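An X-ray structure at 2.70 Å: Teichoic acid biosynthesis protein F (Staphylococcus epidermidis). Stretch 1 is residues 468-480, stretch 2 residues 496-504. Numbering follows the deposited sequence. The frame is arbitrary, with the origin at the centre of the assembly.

Stretch 1 (468-480) YKRNFNRETSRWD
Stretch 2 (496-504) AFWMDEERI

The unusual feature of this contact is a tryptophan laid flat against a helix backbone: W498, held at positive phi (51/57), places its six-membered ring under N473, whose CB sits 3.5 Å from the ring centroid and 5° off the normal. With chi1 m and chi2 -89°, the indole also reaches back one turn, bringing CH2 to 3.2 Å from K469 O. The example illustrates how a single cross-stretch hydrogen bond can sit among aromatic packing; here it coincides with the closest backbone pairing, T476 with F497. Stretch 1 enters already helical at Y468, and a type I turn spans T476 to W479. F497, just past the end of its own helix at -118/10, offers its carbonyl to T476: OG1 (chi1 p) donates to F497 O at 2.7 Å, where the CA atoms of T476 and F497 lie 6.2 Å apart. The CA atoms of D480 and R503 lie 6.4 Å apart, so both stretches advance the same way.

Around this anchor, the F497 ring (chi1 m) meets two aromatics differently. F472 (chi1 t) lies near parallel but slid apart, planes at 20° and centroids 5.6 Å apart; W479 (chi1 m, chi2 -12°) points its edge at the F497 face, planes at 77°, while its NE1 donates to E475 OE2 at 2.8 Å. M499 SD lies 4.1 Å from W479 CE3. Farther along, R503 CG approaches D480 O at 3.0 Å, but R503 NH2 remains 4.2 Å from D480 OD1, beyond a salt bridge.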

# COMPACT_ATOMS: atom_id res chain seq x y z
N TYR A 468 -23.56 -22.97 6.08
CA TYR A 468 -24.06 -22.77 7.43
C TYR A 468 -23.60 -23.90 8.33
O TYR A 468 -23.14 -23.68 9.45
CB TYR A 468 -25.58 -22.67 7.43
CG TYR A 468 -26.17 -22.78 8.79
CD1 TYR A 468 -26.43 -21.65 9.56
CD2 TYR A 468 -26.47 -24.03 9.33
CE1 TYR A 468 -26.97 -21.75 10.82
CE2 TYR A 468 -27.02 -24.14 10.60
CZ TYR A 468 -27.26 -22.99 11.34
OH TYR A 468 -27.79 -23.12 12.60
N LYS A 469 -23.73 -25.11 7.82
CA LYS A 469 -23.16 -26.28 8.48
C LYS A 469 -21.63 -26.22 8.56
O LYS A 469 -21.05 -26.58 9.58
CB LYS A 469 -23.65 -27.58 7.80
CG LYS A 469 -25.14 -27.84 7.96
CD LYS A 469 -25.50 -29.27 7.60
CE LYS A 469 -26.96 -29.42 7.18
NZ LYS A 469 -27.19 -30.68 6.41
N ARG A 470 -20.98 -25.76 7.49
CA ARG A 470 -19.54 -25.61 7.56
C ARG A 470 -19.16 -24.72 8.75
O ARG A 470 -18.29 -25.06 9.53
CB ARG A 470 -18.95 -25.03 6.26
CG ARG A 470 -17.60 -24.32 6.46
CD ARG A 470 -16.76 -24.22 5.19
NE ARG A 470 -17.12 -23.09 4.31
CZ ARG A 470 -17.13 -21.81 4.68
NH1 ARG A 470 -16.85 -21.47 5.93
NH2 ARG A 470 -17.45 -20.86 3.80
N ASN A 471 -19.84 -23.59 8.88
CA ASN A 471 -19.51 -22.65 9.94
C ASN A 471 -19.84 -23.19 11.30
O ASN A 471 -19.13 -22.92 12.27
CB ASN A 471 -20.22 -21.32 9.73
CG ASN A 471 -19.58 -20.49 8.66
OD1 ASN A 471 -18.39 -20.63 8.36
ND2 ASN A 471 -20.38 -19.62 8.04
N PHE A 472 -20.94 -23.94 11.39
CA PHE A 472 -21.35 -24.49 12.66
C PHE A 472 -20.31 -25.54 13.02
O PHE A 472 -19.96 -25.72 14.19
CB PHE A 472 -22.73 -25.13 12.53
CG PHE A 472 -23.53 -25.10 13.79
CD1 PHE A 472 -23.03 -25.62 14.97
CD2 PHE A 472 -24.80 -24.56 13.80
CE1 PHE A 472 -23.76 -25.58 16.12
CE2 PHE A 472 -25.54 -24.53 14.96
CZ PHE A 472 -25.03 -25.04 16.11
N ASN A 473 -19.80 -26.22 12.02
CA ASN A 473 -18.85 -27.28 12.25
C ASN A 473 -17.57 -26.68 12.78
O ASN A 473 -16.92 -27.27 13.64
CB ASN A 473 -18.60 -28.07 10.95
CG ASN A 473 -17.68 -29.26 11.17
OD1 ASN A 473 -17.28 -29.55 12.30
ND2 ASN A 473 -17.34 -29.94 10.08
N ARG A 474 -17.21 -25.50 12.27
CA ARG A 474 -16.03 -24.77 12.71
C ARG A 474 -16.11 -24.45 14.21
O ARG A 474 -15.11 -24.58 14.93
CB ARG A 474 -15.88 -23.47 11.92
CG ARG A 474 -15.05 -23.57 10.66
CD ARG A 474 -15.07 -22.26 9.83
NE ARG A 474 -14.97 -22.53 8.39
CZ ARG A 474 -14.28 -21.79 7.51
NH1 ARG A 474 -13.60 -20.72 7.92
NH2 ARG A 474 -14.26 -22.13 6.22
N GLU A 475 -17.28 -24.01 14.67
CA GLU A 475 -17.48 -23.61 16.05
C GLU A 475 -17.41 -24.80 16.98
O GLU A 475 -16.74 -24.74 18.01
CB GLU A 475 -18.80 -22.86 16.22
CG GLU A 475 -19.36 -22.79 17.66
CD GLU A 475 -18.48 -22.01 18.64
OE1 GLU A 475 -17.37 -21.61 18.23
OE2 GLU A 475 -18.89 -21.82 19.82
N THR A 476 -18.10 -25.89 16.64
CA THR A 476 -18.11 -27.01 17.58
C THR A 476 -16.73 -27.65 17.66
O THR A 476 -16.35 -28.21 18.69
CB THR A 476 -19.17 -28.06 17.26
OG1 THR A 476 -18.73 -28.86 16.15
CG2 THR A 476 -20.49 -27.41 16.95
N SER A 477 -15.97 -27.57 16.57
CA SER A 477 -14.65 -28.16 16.59
C SER A 477 -13.76 -27.53 17.67
O SER A 477 -12.74 -28.09 18.04
CB SER A 477 -13.96 -28.06 15.22
OG SER A 477 -13.24 -26.83 15.08
N ARG A 478 -14.15 -26.35 18.14
CA ARG A 478 -13.35 -25.63 19.12
C ARG A 478 -13.79 -25.93 20.57
O ARG A 478 -13.10 -25.56 21.52
CB ARG A 478 -13.43 -24.11 18.87
CG ARG A 478 -13.22 -23.67 17.44
CD ARG A 478 -13.16 -22.16 17.33
NE ARG A 478 -14.39 -21.50 17.78
CZ ARG A 478 -14.49 -20.19 18.01
NH1 ARG A 478 -15.63 -19.66 18.43
NH2 ARG A 478 -13.43 -19.41 17.82
N TRP A 479 -14.96 -26.55 20.72
CA TRP A 479 -15.47 -26.89 22.03
C TRP A 479 -14.65 -28.03 22.61
O TRP A 479 -14.67 -29.14 22.09
CB TRP A 479 -16.93 -27.35 21.98
CG TRP A 479 -17.93 -26.34 21.48
CD1 TRP A 479 -17.74 -24.99 21.28
CD2 TRP A 479 -19.28 -26.61 21.16
NE1 TRP A 479 -18.91 -24.42 20.83
CE2 TRP A 479 -19.87 -25.40 20.75
CE3 TRP A 479 -20.06 -27.77 21.20
CZ2 TRP A 479 -21.19 -25.32 20.37
CZ3 TRP A 479 -21.37 -27.68 20.82
CH2 TRP A 479 -21.92 -26.47 20.41
N ASP A 480 -13.95 -27.75 23.70
CA ASP A 480 -13.11 -28.74 24.33
C ASP A 480 -13.97 -29.64 25.20
O ASP A 480 -13.75 -30.85 25.28
CB ASP A 480 -12.02 -28.04 25.16
CG ASP A 480 -11.06 -27.21 24.30
OD1 ASP A 480 -10.55 -27.71 23.28
OD2 ASP A 480 -10.83 -26.04 24.67
N ALA A 496 -25.18 -34.34 15.61
CA ALA A 496 -25.64 -33.00 15.23
C ALA A 496 -24.56 -31.93 15.35
O ALA A 496 -24.64 -30.88 14.70
CB ALA A 496 -26.86 -32.61 16.06
N PHE A 497 -23.57 -32.20 16.19
CA PHE A 497 -22.51 -31.24 16.44
C PHE A 497 -21.13 -31.75 16.04
O PHE A 497 -20.13 -31.11 16.36
CB PHE A 497 -22.47 -30.86 17.92
CG PHE A 497 -23.59 -29.97 18.36
CD1 PHE A 497 -24.07 -30.04 19.67
CD2 PHE A 497 -24.17 -29.07 17.48
CE1 PHE A 497 -25.11 -29.21 20.10
CE2 PHE A 497 -25.21 -28.25 17.88
CZ PHE A 497 -25.68 -28.31 19.19
N TRP A 498 -21.08 -32.88 15.35
CA TRP A 498 -19.79 -33.47 14.99
C TRP A 498 -18.91 -33.57 16.23
O TRP A 498 -17.81 -33.00 16.26
CB TRP A 498 -19.06 -32.60 13.94
CG TRP A 498 -19.83 -32.20 12.69
CD1 TRP A 498 -19.90 -32.89 11.50
CD2 TRP A 498 -20.59 -31.00 12.49
NE1 TRP A 498 -20.68 -32.21 10.60
CE2 TRP A 498 -21.11 -31.04 11.18
CE3 TRP A 498 -20.89 -29.90 13.30
CZ2 TRP A 498 -21.91 -30.03 10.66
CZ3 TRP A 498 -21.69 -28.88 12.78
CH2 TRP A 498 -22.18 -28.96 11.46
N MET A 499 -19.37 -34.25 17.28
CA MET A 499 -18.61 -34.31 18.53
C MET A 499 -18.10 -35.71 18.83
O MET A 499 -18.70 -36.70 18.41
CB MET A 499 -19.46 -33.82 19.70
CG MET A 499 -19.72 -32.34 19.71
SD MET A 499 -18.34 -31.44 20.44
CE MET A 499 -17.85 -32.65 21.66
N ASP A 500 -17.00 -35.82 19.56
CA ASP A 500 -16.56 -37.11 20.06
C ASP A 500 -17.25 -37.32 21.40
O ASP A 500 -17.47 -36.37 22.13
CB ASP A 500 -15.05 -37.15 20.28
CG ASP A 500 -14.27 -36.75 19.04
OD1 ASP A 500 -14.54 -37.30 17.94
OD2 ASP A 500 -13.36 -35.89 19.17
N GLU A 501 -17.60 -38.56 21.73
CA GLU A 501 -18.19 -38.81 23.04
C GLU A 501 -17.17 -38.46 24.11
O GLU A 501 -17.51 -38.09 25.23
CB GLU A 501 -18.64 -40.27 23.18
CG GLU A 501 -19.21 -40.60 24.56
CD GLU A 501 -20.22 -41.75 24.54
OE1 GLU A 501 -19.96 -42.76 23.84
OE2 GLU A 501 -21.26 -41.65 25.24
N GLU A 502 -15.91 -38.56 23.73
CA GLU A 502 -14.80 -38.29 24.62
C GLU A 502 -14.80 -36.86 25.15
O GLU A 502 -14.11 -36.56 26.11
CB GLU A 502 -13.49 -38.57 23.88
CG GLU A 502 -13.60 -39.64 22.78
CD GLU A 502 -12.43 -40.62 22.78
OE1 GLU A 502 -11.48 -40.41 23.56
OE2 GLU A 502 -12.46 -41.60 22.00
N ARG A 503 -15.59 -35.99 24.53
CA ARG A 503 -15.61 -34.58 24.91
C ARG A 503 -16.90 -34.17 25.63
O ARG A 503 -17.01 -33.05 26.13
CB ARG A 503 -15.40 -33.70 23.68
CG ARG A 503 -13.99 -33.23 23.49
CD ARG A 503 -13.73 -32.92 22.05
NE ARG A 503 -12.63 -31.98 21.90
CZ ARG A 503 -11.72 -32.02 20.92
NH1 ARG A 503 -11.77 -33.00 20.01
NH2 ARG A 503 -10.76 -31.10 20.86
N ILE A 504 -17.86 -35.08 25.68
CA ILE A 504 -19.13 -34.82 26.31
C ILE A 504 -19.10 -35.15 27.80
O ILE A 504 -18.63 -36.22 28.20
CB ILE A 504 -20.21 -35.66 25.63
CG1 ILE A 504 -20.42 -35.13 24.21
CG2 ILE A 504 -21.49 -35.62 26.44
CD1 ILE A 504 -21.05 -36.13 23.27